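Local coordinates for protein exported gluconolactonase (Xanthomonas campestris pv. campestris, PDB 3DR2) that probably hydrolyses gluconolactone to gluconate, as a calcium-binding six-bladed beta-propeller of the SMP-30/gluconolactonase family, at residues A[49-54]-A[91-96]; A[14-19]-A[35-40]. One frame throughout, in Å; residues are numbered along the deposited sequence.

How the interactions relate
Interaction 1 joins two blades of the propeller in its interior, interaction 2 two strands of one blade at its surface. Interaction 1 is a buried contact in which strands 47-53 and 88-93, which belong to different sheets, lie nearly parallel; one side-chain amide, an alanine, a valine and an indole join them. Interaction 2 is a surface contact inside a single sheet, where strand 14-15 is added at the edge of strand 38-41 through backbone hydrogen bonds and waters. The two share no strand, but strands 38-41 and 47-53 follow each other in the chain. Their centres lie 24 Å apart, with nearest atoms about 8 Å from each other.

Interaction 1: residues A[49-54]-A[91-96]; sequences GPAWWE and NAVDAQ
Asn91 CG stands anti to its own carbonyl carbon (chi1 -64°), and from there the turn about CB-CG sets ND2 opposite Gly49 O, while Val93, with CG1 anti to the backbone N, sends CG1 to Trp53 and CG2 to the Trp52 carbonyl. These groups join two neighbouring blades of the propeller. Strands 49-53 and 91-93 run almost parallel, at 18°, with their axes 5.7 Å apart at the closest point. No backbone hydrogen bond spans them; each strand pairs within its own sheet, Ala51 with Val60 and Ala92 with Val100.

The polar link is a bond from Asn91 ND2 to Gly49 O, 2.9 Å long and close to straight at 163°. The acceptor lies almost in the Asn91 amide plane. Both ends of this amide are engaged: ND2 also bonds to Ser62 OG and OD1 to His101 ND1. Gly49 has a positive phi, and its backbone comes close to Asn91, within 5.0 Å from CA to CA.

Farther along the strands the contact turns apolar. Ala51 CB sits over the Asn91 backbone, 3.6 Å from Asn91 O, and lies 4.3 Å from Val93 CG2. Val93 CG2 also rests 3.4 Å from Trp52 O. The Trp53 and Val93 side chains cross at about a right angle, and Val93 CG1 meets the indole obliquely, 3.9 Å from Trp53 CD1. Leu99 touches both side chains, and Trp53 NE1 bonds to Gln97 O.

The side chain of Ala92 turns away from strand 49-53 and lies about 6 Å from a bound calcium ion. Held by Ser62, His101 and Gly49 O, the Asn91 amide should be fixed in its flip, and it gives the otherwise apolar seam of Ala51, Val93 and Trp53 its one direct hydrogen bond between the two segments.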
loop_
_atom_site.group_PDB
_atom_site.type_symbol
_atom_site.label_atom_id
_atom_site.label_comp_id
_atom_site.label_asym_id
_atom_site.label_seq_id
_atom_site.Cartn_x
_atom_site.Cartn_y
_atom_site.Cartn_z
ATOM N N GLY A 49 5.049 13.942 0.160
ATOM C CA GLY A 49 4.409 15.246 0.204
ATOM C C GLY A 49 3.990 15.915 1.503
ATOM O O GLY A 49 2.822 16.286 1.660
ATOM N N PRO A 50 4.920 16.121 2.442
ATOM C CA PRO A 50 4.592 16.767 3.716
ATOM C C PRO A 50 4.343 18.264 3.532
ATOM O O PRO A 50 5.081 18.945 2.821
ATOM C CB PRO A 50 5.826 16.496 4.562
ATOM C CG PRO A 50 6.939 16.562 3.533
ATOM C CD PRO A 50 6.353 15.778 2.370
ATOM N N ALA A 51 3.305 18.772 4.185
ATOM C CA ALA A 51 2.962 20.181 4.099
ATOM C C ALA A 51 2.387 20.637 5.432
ATOM O O ALA A 51 1.475 20.008 5.976
ATOM C CB ALA A 51 1.945 20.405 2.990
ATOM N N TRP A 52 2.920 21.733 5.959
ATOM C CA TRP A 52 2.441 22.262 7.227
ATOM C C TRP A 52 1.168 23.068 6.999
ATOM O O TRP A 52 1.140 23.982 6.176
ATOM C CB TRP A 52 3.510 23.141 7.879
ATOM C CG TRP A 52 3.023 23.805 9.132
ATOM C CD1 TRP A 52 2.665 25.113 9.280
ATOM C CD2 TRP A 52 2.791 23.179 10.401
ATOM N NE1 TRP A 52 2.224 25.342 10.560
ATOM C CE2 TRP A 52 2.290 24.173 11.269
ATOM C CE3 TRP A 52 2.955 21.876 10.886
ATOM C CZ2 TRP A 52 1.950 23.904 12.603
ATOM C CZ3 TRP A 52 2.617 21.606 12.212
ATOM C CH2 TRP A 52 2.119 22.620 13.054
ATOM N N TRP A 53 0.126 22.717 7.743
ATOM C CA TRP A 53 -1.181 23.355 7.644
ATOM C C TRP A 53 -1.411 24.184 8.907
ATOM O O TRP A 53 -1.917 23.678 9.908
ATOM C CB TRP A 53 -2.243 22.259 7.521
ATOM C CG TRP A 53 -3.597 22.716 7.094
ATOM C CD1 TRP A 53 -3.944 23.944 6.602
ATOM C CD2 TRP A 53 -4.788 21.920 7.065
ATOM N NE1 TRP A 53 -5.278 23.957 6.267
ATOM C CE2 TRP A 53 -5.819 22.727 6.540
ATOM C CE3 TRP A 53 -5.084 20.599 7.433
ATOM C CZ2 TRP A 53 -7.127 22.259 6.371
ATOM C CZ3 TRP A 53 -6.385 20.133 7.264
ATOM C CH2 TRP A 53 -7.388 20.963 6.738
ATOM N N GLU A 54 -1.031 25.457 8.848
ATOM C CA GLU A 54 -1.160 26.365 9.986
ATOM C C GLU A 54 -2.560 26.432 10.592
ATOM O O GLU A 54 -2.722 26.335 11.814
ATOM C CB GLU A 54 -0.714 27.773 9.579
ATOM C CG GLU A 54 -0.834 28.819 10.685
ATOM C CD GLU A 54 0.187 28.657 11.806
ATOM O OE1 GLU A 54 0.973 27.688 11.800
ATOM O OE2 GLU A 54 0.202 29.517 12.710
ATOM N N ASN A 91 1.504 17.398 -1.519
ATOM C CA ASN A 91 0.484 18.215 -0.852
ATOM C C ASN A 91 1.108 19.589 -0.629
ATOM O O ASN A 91 2.332 19.715 -0.512
ATOM C CB ASN A 91 0.098 17.669 0.529
ATOM C CG ASN A 91 -0.551 16.312 0.465
ATOM O OD1 ASN A 91 -1.690 16.167 0.019
ATOM N ND2 ASN A 91 0.174 15.300 0.919
ATOM N N ALA A 92 0.255 20.604 -0.560
ATOM C CA ALA A 92 0.681 21.975 -0.314
ATOM C C ALA A 92 -0.522 22.708 0.261
ATOM O O ALA A 92 -1.636 22.185 0.247
ATOM C CB ALA A 92 1.138 22.637 -1.605
ATOM N N VAL A 93 -0.292 23.913 0.773
ATOM C CA VAL A 93 -1.362 24.710 1.361
ATOM C C VAL A 93 -1.394 26.067 0.680
ATOM O O VAL A 93 -0.375 26.746 0.614
ATOM C CB VAL A 93 -1.129 24.910 2.869
ATOM C CG1 VAL A 93 -2.309 25.662 3.485
ATOM C CG2 VAL A 93 -0.939 23.564 3.542
ATOM N N ASP A 94 -2.555 26.465 0.171
ATOM C CA ASP A 94 -2.642 27.745 -0.508
ATOM C C ASP A 94 -2.813 28.910 0.457
ATOM O O ASP A 94 -2.845 28.724 1.673
ATOM C CB ASP A 94 -3.749 27.719 -1.576
ATOM C CG ASP A 94 -5.153 27.667 -0.996
ATOM O OD1 ASP A 94 -6.083 27.366 -1.778
ATOM O OD2 ASP A 94 -5.335 27.934 0.211
ATOM N N ALA A 95 -2.893 30.117 -0.090
ATOM C CA ALA A 95 -3.028 31.311 0.730
ATOM C C ALA A 95 -4.277 31.307 1.608
ATOM O O ALA A 95 -4.278 31.896 2.689
ATOM C CB ALA A 95 -3.011 32.547 -0.157
ATOM N N GLN A 96 -5.332 30.637 1.150
ATOM C CA GLN A 96 -6.580 30.570 1.907
ATOM C C GLN A 96 -6.613 29.385 2.873
ATOM O O GLN A 96 -7.671 29.035 3.395
ATOM C CB GLN A 96 -7.778 30.475 0.957
ATOM C CG GLN A 96 -8.040 31.714 0.099
ATOM C CD GLN A 96 -7.012 31.915 -1.001
ATOM O OE1 GLN A 96 -6.741 31.009 -1.791
ATOM N NE2 GLN A 96 -6.444 33.115 -1.065
#

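Interaction 2: residues A[14-19]-A[35-40]; sequences VPADCD and ARLLTL
Val14 and Thr39 form an antiparallel hydrogen-bonded pair that adds strand 14-15 to the edge of a propeller blade, beside strand 38-41, which in turn pairs with strand 298-303. Thr39 N gives Val14 O a firm bond of 2.8 Å, whereas the return bond from Val14 N is weak. Next along, the N-H of Ala16 makes a nearly straight hydrogen bond to Leu37 O (2.9 Å from N to O, 176°).

The tight part lies beyond the strand pair. Leu37 CG is anti to its backbone N (chi1 -170°), and from there the side chain brings CD2 within 3.9 Å of both Ala16 CB and Cys18 SG. Trp300, Ile293 and Pro276 also touch Leu37, so Leu37 lies between the added segment and the body of the fold.

The other part is looser and watery. Val14 and Pro15 are exposed; Leu38 CD1 packs 3.7 Å from Pro15 CA, with Pro15 CG farther off, the two side chains crossing obliquely. One water donates to both Ala16 O and Leu37 O, bridging the carbonyls of the two segments. A second donates to Pro15 O and sits 2.6 Å from Thr39 OG1, the hydroxyl oxygen that also touches Ala16 CB.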
loop_
_atom_site.group_PDB
_atom_site.type_symbol
_atom_site.label_atom_id
_atom_site.label_comp_id
_atom_site.label_asym_id
_atom_site.label_seq_id
_atom_site.Cartn_x
_atom_site.Cartn_y
_atom_site.Cartn_z
ATOM N N VAL A 14 9.183 8.945 19.445
ATOM C CA VAL A 14 10.262 8.059 19.853
ATOM C C VAL A 14 11.500 8.408 19.029
ATOM O O VAL A 14 11.401 8.619 17.824
ATOM C CB VAL A 14 9.864 6.584 19.609
ATOM C CG1 VAL A 14 11.008 5.662 19.983
ATOM C CG2 VAL A 14 8.620 6.247 20.420
ATOM N N PRO A 15 12.679 8.502 19.668
ATOM C CA PRO A 15 13.892 8.835 18.915
ATOM C C PRO A 15 14.117 7.846 17.777
ATOM O O PRO A 15 13.892 6.649 17.935
ATOM C CB PRO A 15 14.989 8.753 19.974
ATOM C CG PRO A 15 14.265 9.156 21.222
ATOM C CD PRO A 15 12.981 8.374 21.105
ATOM N N ALA A 16 14.558 8.352 16.631
ATOM C CA ALA A 16 14.807 7.503 15.472
ATOM C C ALA A 16 16.130 6.769 15.631
ATOM O O ALA A 16 17.064 7.285 16.238
ATOM C CB ALA A 16 14.826 8.345 14.204
ATOM N N ASP A 17 16.205 5.561 15.087
ATOM C CA ASP A 17 17.426 4.776 15.178
ATOM C C ASP A 17 18.327 5.075 13.983
ATOM O O ASP A 17 18.289 4.382 12.966
ATOM C CB ASP A 17 17.096 3.283 15.235
ATOM C CG ASP A 17 18.302 2.434 15.593
ATOM O OD1 ASP A 17 18.133 1.214 15.800
ATOM O OD2 ASP A 17 19.419 2.987 15.664
ATOM N N CYS A 18 19.133 6.122 14.118
ATOM C CA CYS A 18 20.047 6.528 13.064
ATOM C C CYS A 18 21.157 7.392 13.649
ATOM O O CYS A 18 21.084 7.819 14.805
ATOM C CB CYS A 18 19.288 7.302 11.976
ATOM S SG CYS A 18 18.457 8.812 12.547
ATOM N N ASP A 19 22.191 7.644 12.854
ATOM C CA ASP A 19 23.304 8.457 13.320
ATOM C C ASP A 19 22.903 9.922 13.413
ATOM O O ASP A 19 22.022 10.387 12.678
ATOM C CB ASP A 19 24.504 8.315 12.376
ATOM C CG ASP A 19 25.071 6.906 12.358
ATOM O OD1 ASP A 19 25.293 6.342 13.451
ATOM O OD2 ASP A 19 25.304 6.365 11.256
ATOM N N ALA A 35 20.030 18.832 18.277
ATOM C CA ALA A 35 18.787 18.215 17.826
ATOM C C ALA A 35 19.003 16.795 17.318
ATOM O O ALA A 35 19.956 16.525 16.588
ATOM C CB ALA A 35 18.155 19.067 16.726
ATOM N N ARG A 36 18.109 15.892 17.716
ATOM C CA ARG A 36 18.161 14.496 17.298
ATOM C C ARG A 36 16.838 14.169 16.607
ATOM O O ARG A 36 15.790 14.676 16.998
ATOM C CB ARG A 36 18.368 13.583 18.508
ATOM C CG ARG A 36 19.765 13.666 19.114
ATOM C CD ARG A 36 20.809 13.060 18.185
ATOM N NE ARG A 36 22.168 13.163 18.721
ATOM C CZ ARG A 36 22.861 14.296 18.798
ATOM N NH1 ARG A 36 22.333 15.439 18.374
ATOM N NH2 ARG A 36 24.090 14.286 19.298
ATOM N N LEU A 37 16.890 13.329 15.578
ATOM C CA LEU A 37 15.693 12.971 14.818
ATOM C C LEU A 37 14.708 12.107 15.598
ATOM O O LEU A 37 15.107 11.209 16.332
ATOM C CB LEU A 37 16.089 12.236 13.532
ATOM C CG LEU A 37 14.969 12.003 12.512
ATOM C CD1 LEU A 37 14.574 13.325 11.875
ATOM C CD2 LEU A 37 15.447 11.030 11.442
ATOM N N LEU A 38 13.419 12.389 15.417
ATOM C CA LEU A 38 12.348 11.646 16.075
ATOM C C LEU A 38 11.451 10.972 15.047
ATOM O O LEU A 38 11.376 11.400 13.891
ATOM C CB LEU A 38 11.469 12.578 16.915
ATOM C CG LEU A 38 12.053 13.317 18.120
ATOM C CD1 LEU A 38 12.612 12.316 19.109
ATOM C CD2 LEU A 38 13.123 14.269 17.669
ATOM N N THR A 39 10.766 9.919 15.482
ATOM C CA THR A 39 9.834 9.200 14.623
ATOM C C THR A 39 8.427 9.560 15.081
ATOM O O THR A 39 8.073 9.332 16.239
ATOM C CB THR A 39 10.026 7.677 14.743
ATOM O OG1 THR A 39 11.356 7.336 14.339
ATOM C CG2 THR A 39 9.018 6.938 13.864
ATOM N N LEU A 40 7.628 10.124 14.176
ATOM C CA LEU A 40 6.261 10.520 14.501
ATOM C C LEU A 40 5.232 9.492 14.051
ATOM O O LEU A 40 4.134 9.428 14.593
ATOM C CB LEU A 40 5.930 11.872 13.860
ATOM C CG LEU A 40 6.834 13.051 14.229
ATOM C CD1 LEU A 40 6.369 14.311 13.515
ATOM C CD2 LEU A 40 6.806 13.258 15.732
HETATM O O HOH W 1 11.812 5.516 16.134
HETATM O O HOH W 2 17.341 9.891 17.203
#